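Vitamin B12-binding protein (PDB 5YSC) binds vitamin B12 in the periplasm and probably delivers it to the BtuC subunits of the BtuCDF ABC importer. Local coordinates at residues T31-A36 against D116-L121; I68-I73 against P90-K95; A83-N88 against I103-T108. All blocks are in the same frame, centred on the assembly; numbering follows the deposited sequence.

Contact 1. Residues T31-A36 against D116-L121; sequences TEIAYA and DNIEAL
The flat group at this interface is the carboxamide of Asn117, yet it meets Ile33 through its stem: Asn117 CB lies 4.1 Å from Ile33 CG2. The amide end belongs to another neighbourhood, OD1 pairing with Ser106 OG while ND2 reaches Gln107 O and Glu113 O. The ring of Tyr35, with Thr31 O at its edge, lies away from helix 112-122.

Between the helices the work falls to aliphatic branches, with Ile33 as the central piece. Its chi1 of -70° places CG1 beside the backbone N, anti to the carbonyl carbon, and leaves CG2 anti to the N; the two arms are used separately. CG2 presses on Leu121 CD1 at 3.3 Å. CD1, at the end of the other arm, sits 3.4 Å from Ile118 CG1 and 3.6 Å from Ile118 CD1. Both of the shortest pairs are tighter than ordinary van der Waals contact. Ile33 crosses Ile118 and Leu121 at about a right angle. One turn further on, Ala36 CB approaches Ile118 CD1 at 4.2 Å.

The axes of the two short segments come to 8.9 Å at a crossing angle of -54°. Ala34 and Leu121 also touch Ile82 of strand 80-83, and Ile118 touches Ala134 of the long helix 128-148. Two helices packed side by side on one face of a parallel sheet, each following its own strand, are typical of the Rossmann-like lobes of Fe/B12 periplasmic-binding proteins.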
loop_
_atom_site.group_PDB
_atom_site.type_symbol
_atom_site.label_atom_id
_atom_site.label_comp_id
_atom_site.label_asym_id
_atom_site.label_seq_id
_atom_site.Cartn_x
_atom_site.Cartn_y
_atom_site.Cartn_z
ATOM N N THR A 31 7.452 -7.839 -2.263
ATOM C CA THR A 31 8.853 -7.986 -1.957
ATOM C C THR A 31 9.107 -7.677 -0.490
ATOM O O THR A 31 9.837 -8.418 0.184
ATOM C CB THR A 31 9.658 -7.080 -2.882
ATOM O OG1 THR A 31 9.440 -7.513 -4.228
ATOM C CG2 THR A 31 11.138 -7.100 -2.545
ATOM N N GLU A 32 8.478 -6.632 0.032
ATOM C CA GLU A 32 8.650 -6.359 1.457
ATOM C C GLU A 32 8.157 -7.532 2.307
ATOM O O GLU A 32 8.828 -7.960 3.253
ATOM C CB GLU A 32 7.953 -5.043 1.859
ATOM C CG GLU A 32 8.551 -3.793 1.156
ATOM C CD GLU A 32 8.265 -2.473 1.823
ATOM O OE1 GLU A 32 8.301 -2.393 3.071
ATOM O OE2 GLU A 32 8.024 -1.487 1.081
ATOM N N ILE A 33 6.960 -8.045 2.009
ATOM C CA ILE A 33 6.391 -9.121 2.820
ATOM C C ILE A 33 7.211 -10.382 2.685
ATOM O O ILE A 33 7.343 -11.151 3.653
ATOM C CB ILE A 33 4.921 -9.349 2.425
ATOM C CG1 ILE A 33 4.058 -8.161 2.890
ATOM C CG2 ILE A 33 4.436 -10.634 2.991
ATOM C CD1 ILE A 33 4.102 -7.901 4.269
ATOM N N ALA A 34 7.766 -10.620 1.494
ATOM C CA ALA A 34 8.624 -11.791 1.289
ATOM C C ALA A 34 9.841 -11.742 2.209
ATOM O O ALA A 34 10.166 -12.736 2.878
ATOM C CB ALA A 34 9.036 -11.914 -0.181
ATOM N N TYR A 35 10.518 -10.588 2.280
ATOM C CA TYR A 35 11.655 -10.486 3.202
ATOM C C TYR A 35 11.218 -10.647 4.650
ATOM O O TYR A 35 11.879 -11.368 5.417
ATOM C CB TYR A 35 12.396 -9.159 3.023
ATOM C CG TYR A 35 13.442 -9.195 1.938
ATOM C CD1 TYR A 35 13.101 -8.921 0.636
ATOM C CD2 TYR A 35 14.783 -9.484 2.206
ATOM C CE1 TYR A 35 14.028 -8.945 -0.375
ATOM C CE2 TYR A 35 15.713 -9.513 1.195
ATOM C CZ TYR A 35 15.334 -9.229 -0.106
ATOM O OH TYR A 35 16.282 -9.229 -1.154
ATOM N N ALA A 36 10.084 -10.036 5.036
ATOM C CA ALA A 36 9.611 -10.171 6.415
ATOM C C ALA A 36 9.253 -11.614 6.758
ATOM O O ALA A 36 9.326 -12.011 7.936
ATOM C CB ALA A 36 8.408 -9.274 6.651
ATOM N N ASP A 116 -1.599 -11.600 7.878
ATOM C CA ASP A 116 -2.019 -12.865 7.272
ATOM C C ASP A 116 -1.085 -13.247 6.130
ATOM O O ASP A 116 -0.701 -14.412 5.984
ATOM C CB ASP A 116 -3.461 -12.774 6.734
ATOM C CG ASP A 116 -4.518 -12.517 7.797
ATOM O OD1 ASP A 116 -4.306 -12.758 9.010
ATOM O OD2 ASP A 116 -5.600 -12.073 7.365
ATOM N N ASN A 117 -0.775 -12.281 5.260
ATOM C CA ASN A 117 0.186 -12.509 4.179
ATOM C C ASN A 117 1.531 -13.034 4.694
ATOM O O ASN A 117 2.094 -13.978 4.138
ATOM C CB ASN A 117 0.429 -11.207 3.401
ATOM C CG ASN A 117 -0.484 -11.023 2.223
ATOM O OD1 ASN A 117 -0.188 -11.497 1.109
ATOM N ND2 ASN A 117 -1.499 -10.217 2.401
ATOM N N ILE A 118 2.100 -12.377 5.709
ATOM C CA ILE A 118 3.399 -12.764 6.218
ATOM C C ILE A 118 3.339 -14.173 6.785
ATOM O O ILE A 118 4.238 -14.983 6.528
ATOM C CB ILE A 118 3.894 -11.756 7.275
ATOM C CG1 ILE A 118 4.027 -10.368 6.647
ATOM C CG2 ILE A 118 5.242 -12.222 7.868
ATOM C CD1 ILE A 118 4.316 -9.215 7.652
ATOM N N GLU A 119 2.266 -14.487 7.532
ATOM C CA GLU A 119 2.157 -15.800 8.160
ATOM C C GLU A 119 1.983 -16.886 7.107
ATOM O O GLU A 119 2.661 -17.914 7.151
ATOM C CB GLU A 119 1.009 -15.799 9.166
ATOM C CG GLU A 119 0.788 -17.140 9.859
ATOM C CD GLU A 119 -0.283 -17.036 10.917
ATOM O OE1 GLU A 119 -1.188 -16.182 10.762
ATOM O OE2 GLU A 119 -0.217 -17.795 11.909
ATOM N N ALA A 120 1.155 -16.632 6.102
ATOM C CA ALA A 120 1.057 -17.553 4.972
ATOM C C ALA A 120 2.395 -17.746 4.278
ATOM O O ALA A 120 2.800 -18.874 3.974
ATOM C CB ALA A 120 0.015 -17.045 3.969
ATOM N N LEU A 121 3.098 -16.657 3.971
ATOM C CA LEU A 121 4.317 -16.824 3.220
ATOM C C LEU A 121 5.381 -17.550 4.023
ATOM O O LEU A 121 6.264 -18.178 3.445
ATOM C CB LEU A 121 4.824 -15.461 2.742
ATOM C CG LEU A 121 4.080 -14.888 1.538
ATOM C CD1 LEU A 121 4.528 -13.454 1.279
ATOM C CD2 LEU A 121 4.340 -15.730 0.287
#

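Contact 2. Residues I68-I73 against P90-K95; sequences INIEKI and PRELAK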
loop_
_atom_site.group_PDB
_atom_site.type_symbol
_atom_site.label_atom_id
_atom_site.label_comp_id
_atom_site.label_asym_id
_atom_site.label_seq_id
_atom_site.Cartn_x
_atom_site.Cartn_y
_atom_site.Cartn_z
ATOM N N ILE A 68 3.711 -7.868 -17.047
ATOM C CA ILE A 68 4.504 -8.923 -16.433
ATOM C C ILE A 68 5.329 -9.589 -17.525
ATOM O O ILE A 68 4.780 -10.013 -18.550
ATOM C CB ILE A 68 3.615 -9.965 -15.741
ATOM C CG1 ILE A 68 2.828 -9.344 -14.565
ATOM C CG2 ILE A 68 4.461 -11.139 -15.282
ATOM C CD1 ILE A 68 1.967 -10.337 -13.819
ATOM N N ASN A 69 6.638 -9.724 -17.290
ATOM C CA ASN A 69 7.547 -10.283 -18.280
ATOM C C ASN A 69 7.533 -11.801 -18.166
ATOM O O ASN A 69 8.370 -12.430 -17.518
ATOM C CB ASN A 69 8.952 -9.728 -18.092
ATOM C CG ASN A 69 9.869 -10.052 -19.255
ATOM O OD1 ASN A 69 9.732 -11.094 -19.916
ATOM N ND2 ASN A 69 10.816 -9.155 -19.514
ATOM N N ILE A 70 6.566 -12.413 -18.854
ATOM C CA ILE A 70 6.393 -13.856 -18.728
ATOM C C ILE A 70 7.567 -14.602 -19.340
ATOM O O ILE A 70 7.927 -15.671 -18.863
ATOM C CB ILE A 70 5.068 -14.332 -19.344
ATOM C CG1 ILE A 70 3.921 -13.795 -18.488
ATOM C CG2 ILE A 70 5.000 -15.893 -19.423
ATOM C CD1 ILE A 70 2.578 -14.137 -18.982
ATOM N N GLU A 71 8.139 -14.076 -20.410
ATOM C CA GLU A 71 9.299 -14.708 -21.024
ATOM C C GLU A 71 10.411 -14.883 -20.001
ATOM O O GLU A 71 10.960 -15.976 -19.842
ATOM C CB GLU A 71 9.777 -13.866 -22.194
ATOM C CG GLU A 71 10.904 -14.502 -22.997
ATOM C CD GLU A 71 11.175 -13.790 -24.305
ATOM O OE1 GLU A 71 10.603 -12.705 -24.552
ATOM O OE2 GLU A 71 11.969 -14.329 -25.095
ATOM N N LYS A 72 10.728 -13.808 -19.279
ATOM C CA LYS A 72 11.780 -13.858 -18.264
ATOM C C LYS A 72 11.415 -14.814 -17.146
ATOM O O LYS A 72 12.270 -15.553 -16.658
ATOM C CB LYS A 72 12.041 -12.460 -17.709
ATOM C CG LYS A 72 13.073 -11.679 -18.457
ATOM C CD LYS A 72 13.273 -10.256 -17.890
ATOM C CE LYS A 72 14.727 -9.876 -17.723
ATOM N NZ LYS A 72 15.186 -10.185 -16.330
ATOM N N ILE A 73 10.146 -14.825 -16.726
ATOM C CA ILE A 73 9.716 -15.765 -15.694
ATOM C C ILE A 73 9.930 -17.213 -16.141
ATOM O O ILE A 73 10.331 -18.079 -15.341
ATOM C CB ILE A 73 8.251 -15.490 -15.307
ATOM C CG1 ILE A 73 8.166 -14.099 -14.665
ATOM C CG2 ILE A 73 7.733 -16.536 -14.374
ATOM C CD1 ILE A 73 6.802 -13.742 -14.147
ATOM N N PRO A 90 -4.617 -8.938 -15.171
ATOM C CA PRO A 90 -5.320 -10.225 -15.010
ATOM C C PRO A 90 -4.943 -11.288 -16.023
ATOM O O PRO A 90 -4.859 -12.462 -15.680
ATOM C CB PRO A 90 -6.792 -9.827 -15.163
ATOM C CG PRO A 90 -6.852 -8.430 -14.773
ATOM C CD PRO A 90 -5.548 -7.795 -15.127
ATOM N N ARG A 91 -4.771 -10.905 -17.289
ATOM C CA ARG A 91 -4.461 -11.890 -18.313
ATOM C C ARG A 91 -3.135 -12.573 -18.031
ATOM O O ARG A 91 -3.003 -13.787 -18.188
ATOM C CB ARG A 91 -4.426 -11.221 -19.693
ATOM C CG ARG A 91 -4.000 -12.157 -20.810
ATOM C CD ARG A 91 -4.064 -11.490 -22.161
ATOM N NE ARG A 91 -3.512 -12.336 -23.210
ATOM C CZ ARG A 91 -4.179 -13.282 -23.864
ATOM N NH1 ARG A 91 -3.565 -13.982 -24.815
ATOM N NH2 ARG A 91 -5.443 -13.552 -23.571
ATOM N N GLU A 92 -2.122 -11.797 -17.626
ATOM C CA GLU A 92 -0.813 -12.397 -17.433
ATOM C C GLU A 92 -0.789 -13.313 -16.211
ATOM O O GLU A 92 -0.107 -14.351 -16.230
ATOM C CB GLU A 92 0.248 -11.296 -17.357
ATOM C CG GLU A 92 0.733 -10.832 -18.708
ATOM C CD GLU A 92 0.179 -9.495 -19.100
ATOM O OE1 GLU A 92 0.983 -8.536 -19.330
ATOM O OE2 GLU A 92 -1.067 -9.393 -19.168
ATOM N N LEU A 93 -1.491 -12.941 -15.124
ATOM C CA LEU A 93 -1.609 -13.842 -13.978
ATOM C C LEU A 93 -2.340 -15.106 -14.364
ATOM O O LEU A 93 -1.946 -16.209 -13.969
ATOM C CB LEU A 93 -2.348 -13.175 -12.829
ATOM C CG LEU A 93 -1.699 -12.091 -12.016
ATOM C CD1 LEU A 93 -2.622 -11.754 -10.851
ATOM C CD2 LEU A 93 -0.341 -12.551 -11.537
ATOM N N ALA A 94 -3.423 -14.969 -15.138
ATOM C CA ALA A 94 -4.128 -16.160 -15.587
ATOM C C ALA A 94 -3.194 -17.040 -16.401
ATOM O O ALA A 94 -3.163 -18.266 -16.223
ATOM C CB ALA A 94 -5.376 -15.777 -16.401
ATOM N N LYS A 95 -2.390 -16.428 -17.275
ATOM C CA LYS A 95 -1.409 -17.203 -18.040
ATOM C C LYS A 95 -0.487 -17.969 -17.109
ATOM O O LYS A 95 -0.239 -19.165 -17.305
ATOM C CB LYS A 95 -0.590 -16.291 -18.958
ATOM C CG LYS A 95 -0.830 -16.483 -20.444
ATOM C CD LYS A 95 -1.206 -15.193 -21.144
ATOM C CE LYS A 95 -0.001 -14.331 -21.441
ATOM N NZ LYS A 95 -0.283 -12.856 -21.670
#
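Ile68 is still extended as it passes Glu92, the two CA atoms 6.4 Å apart, before the chain makes an inverse gamma turn centred on Asn69 and enters helix 70-76 opposite the first turns of helix 90-98.

Ile68 and Glu92 slide past each other in opposite directions, CB to CB at 4.0 Å. The tip of Ile68 goes on to Leu93, where its CD1 meets Leu93 CD2 at 3.9 Å; Leu93 leaves its helix pointing away from Ile68, and only the end of its side chain comes round to make the touch. Ile70 reaches across with one atom, CD1, which settles 3.6 Å from Lys95 CE and 3.8 Å from Glu92 CG. It rests against the aliphatic parts of two charged side chains on the same helix, that of Lys95 crossing it at about a right angle.

Glu92 is bent, with chi2 105° putting CD well away from an extended course. Its OE1 comes to 3.6 Å from Ile68 N, an amide that is buried here and has no hydrogen-bond partner in the model. The helix start is better provided for: Asn69, the N-cap, accepts from Lys72 N through OD1 at 3.0 Å; the bond is nearly straight at 165°, with the donor N well above the carboxamide plane. Lys72 NZ forms a salt bridge with Glu60.

Ile73 touches Ile81 and Leu93 touches Ala83, so both helices lean on strand 80-83. They are successive helices of beta-alpha-beta crossovers in the N-terminal lobe, and the first turn of helix 70-76 carries Glu71, predicted to be important for docking on BtuC.

Contact 3. Residues A83-N88 against I103-T108; sequences AWPAGN and IYDSQT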
loop_
_atom_site.group_PDB
_atom_site.type_symbol
_atom_site.label_atom_id
_atom_site.label_comp_id
_atom_site.label_asym_id
_atom_site.label_seq_id
_atom_site.Cartn_x
_atom_site.Cartn_y
_atom_site.Cartn_z
ATOM N N ALA A 83 1.987 -13.126 -6.175
ATOM C CA ALA A 83 1.239 -12.242 -7.058
ATOM C C ALA A 83 0.456 -11.193 -6.293
ATOM O O ALA A 83 0.119 -11.350 -5.131
ATOM C CB ALA A 83 0.269 -13.032 -7.924
ATOM N N TRP A 84 0.140 -10.123 -7.000
ATOM C CA TRP A 84 -0.669 -9.025 -6.505
ATOM C C TRP A 84 -1.894 -8.890 -7.402
ATOM O O TRP A 84 -1.913 -8.065 -8.330
ATOM C CB TRP A 84 0.140 -7.750 -6.493
ATOM C CG TRP A 84 -0.562 -6.540 -6.028
ATOM C CD1 TRP A 84 -1.582 -6.456 -5.105
ATOM C CD2 TRP A 84 -0.292 -5.204 -6.459
ATOM N NE1 TRP A 84 -1.950 -5.149 -4.955
ATOM C CE2 TRP A 84 -1.181 -4.361 -5.774
ATOM C CE3 TRP A 84 0.629 -4.642 -7.355
ATOM C CZ2 TRP A 84 -1.191 -2.957 -5.961
ATOM C CZ3 TRP A 84 0.620 -3.245 -7.552
ATOM C CH2 TRP A 84 -0.284 -2.427 -6.859
ATOM N N PRO A 85 -2.918 -9.695 -7.171
ATOM C CA PRO A 85 -4.110 -9.623 -8.043
ATOM C C PRO A 85 -4.647 -8.217 -8.230
ATOM O O PRO A 85 -5.067 -7.850 -9.336
ATOM C CB PRO A 85 -5.104 -10.515 -7.314
ATOM C CG PRO A 85 -4.313 -11.473 -6.559
ATOM C CD PRO A 85 -3.062 -10.728 -6.124
ATOM N N ALA A 86 -4.626 -7.393 -7.181
ATOM C CA ALA A 86 -5.244 -6.077 -7.301
ATOM C C ALA A 86 -4.521 -5.185 -8.289
ATOM O O ALA A 86 -5.161 -4.289 -8.873
ATOM C CB ALA A 86 -5.339 -5.405 -5.925
ATOM N N GLY A 87 -3.230 -5.415 -8.524
ATOM C CA GLY A 87 -2.436 -4.524 -9.338
ATOM C C GLY A 87 -1.780 -5.135 -10.571
ATOM O O GLY A 87 -1.286 -4.406 -11.438
ATOM N N ASN A 88 -1.712 -6.398 -10.633
ATOM C CA ASN A 88 -1.078 -7.058 -11.775
ATOM C C ASN A 88 -2.093 -7.254 -12.903
ATOM O O ASN A 88 -3.285 -7.437 -12.639
ATOM C CB ASN A 88 -0.556 -8.440 -11.424
ATOM C CG ASN A 88 0.629 -8.441 -10.462
ATOM O OD1 ASN A 88 0.752 -9.371 -9.683
ATOM N ND2 ASN A 88 1.546 -7.489 -10.599
ATOM N N ILE A 103 1.415 -20.275 -7.199
ATOM C CA ILE A 103 1.218 -18.849 -7.015
ATOM C C ILE A 103 0.505 -18.590 -5.706
ATOM O O ILE A 103 -0.578 -19.135 -5.449
ATOM C CB ILE A 103 0.412 -18.226 -8.167
ATOM C CG1 ILE A 103 1.135 -18.436 -9.487
ATOM C CG2 ILE A 103 0.199 -16.724 -7.913
ATOM C CD1 ILE A 103 0.246 -18.350 -10.687
ATOM N N TYR A 104 1.072 -17.695 -4.905
ATOM C CA TYR A 104 0.400 -17.156 -3.754
ATOM C C TYR A 104 -0.229 -15.828 -4.147
ATOM O O TYR A 104 0.460 -14.925 -4.612
ATOM C CB TYR A 104 1.392 -17.005 -2.592
ATOM C CG TYR A 104 0.713 -16.405 -1.398
ATOM C CD1 TYR A 104 -0.076 -17.185 -0.559
ATOM C CD2 TYR A 104 0.821 -15.043 -1.130
ATOM C CE1 TYR A 104 -0.722 -16.644 0.505
ATOM C CE2 TYR A 104 0.183 -14.494 -0.050
ATOM C CZ TYR A 104 -0.585 -15.298 0.776
ATOM O OH TYR A 104 -1.282 -14.774 1.824
ATOM N N ASP A 105 -1.544 -15.718 -3.986
ATOM C CA ASP A 105 -2.238 -14.464 -4.257
ATOM C C ASP A 105 -2.230 -13.578 -3.014
ATOM O O ASP A 105 -2.882 -13.908 -2.016
ATOM C CB ASP A 105 -3.679 -14.730 -4.670
ATOM C CG ASP A 105 -3.790 -15.330 -6.022
ATOM O OD1 ASP A 105 -3.217 -14.755 -6.976
ATOM O OD2 ASP A 105 -4.469 -16.395 -6.088
ATOM N N SER A 106 -1.535 -12.439 -3.083
ATOM C CA SER A 106 -1.529 -11.496 -1.971
ATOM C C SER A 106 -2.771 -10.620 -1.990
ATOM O O SER A 106 -2.926 -9.775 -2.894
ATOM C CB SER A 106 -0.271 -10.640 -2.046
ATOM O OG SER A 106 -0.212 -9.704 -0.973
ATOM N N GLN A 107 -3.569 -10.697 -0.925
ATOM C CA GLN A 107 -4.760 -9.873 -0.797
ATOM C C GLN A 107 -4.401 -8.600 -0.030
ATOM O O GLN A 107 -3.683 -8.661 0.976
ATOM C CB GLN A 107 -5.878 -10.621 -0.075
ATOM C CG GLN A 107 -6.255 -11.916 -0.760
ATOM C CD GLN A 107 -7.148 -11.661 -1.965
ATOM O OE1 GLN A 107 -6.750 -10.959 -2.923
ATOM N NE2 GLN A 107 -8.373 -12.200 -1.913
ATOM N N THR A 108 -4.918 -7.473 -0.504
ATOM C CA THR A 108 -4.386 -6.162 -0.147
ATOM C C THR A 108 -5.486 -5.136 0.132
ATOM O O THR A 108 -5.467 -4.017 -0.389
ATOM C CB THR A 108 -3.462 -5.718 -1.289
ATOM O OG1 THR A 108 -4.179 -5.798 -2.530
ATOM C CG2 THR A 108 -2.218 -6.632 -1.384
HETATM O O HOH W 1 -3.693 -3.094 -3.207
HETATM O O HOH W 2 -4.392 -8.076 -4.276
#
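With chi1 at 179°, CG of Trp84 stands anti to the backbone N, and chi2 of 31° sets the turn of the ring. The NE1 edge of the indole meets Thr108, whose own chi1 of 53° sets OG1 between its backbone N and carbonyl carbon. The two side chains cross at about a right angle. Thr108 OG1 lies in the plane of the indole at its edge, 3.4 Å from Trp84 NE1, while Thr108 CG2 lies off the plane, 3.8 Å from Trp84 CD1.

Two waters fill in the polar contacts. One accepts from Trp84 NE1 at 3.2 Å and is hydrogen-bonded to Thr108 OG1. The other accepts from Ala86 N, donates to Ser106 O and also bonds Thr108 OG1, stitching the loop to the chain that follows strand 103-105.

Strand 103-105 is one of the two edge strands of a parallel four-strand sheet, order 2-1-3-4, and Ala83 makes its bridge to it opposite Asp105. Ala83 N donates to Tyr104 O and Ser106 N to Ala83 O, both at 2.8 Å. Ala83 CB packs on Ile103 CG2 at 3.7 Å. Beyond the bridge strand 80-83 gives way to loop, where Pro85 CG lies 3.5 Å from Asp105 OD1 and Pro85 CD against Ser106 O.

The loop folds back on the indole, Gly87 N sitting 3.5 Å above the plane over the ring centre. Trp84 O accepts from both Gly87 N and Asn88 N, while Asn88 OD1 takes the N-H of Trp84, so the turn is gripped at both the backbone N and O of Trp84. His29 meets the Trp84 ring edge-to-face. Trp84, Ala86 and Gly87 line the cyanocobalamin pocket, where Ala86 O makes a weak hydrogen bond to the ligand.

From the N terminus, helix 28-36 comes first and waits for helix 112-122: contact 1 closes the widest loop, and both other contacts fall within it. Residues 68-73 open contact 2, 83-88 open contact 3, then 90-95 and 103-108 close them in the same order, so these two cross. Contacts 2 and 3 touch through Leu93 on Pro85 and Ile68 on Asn88. Contacts 3 and 1 meet where helix 112-122 leans on strand 103-105, for instance through Ala120 on Tyr104. Contacts 1 and 2 remain apart, nearest atoms about 12 Å. Contact 3, at the edge of the sheet, lies between the helix pairs of contacts 1 and 2, which cover its two faces.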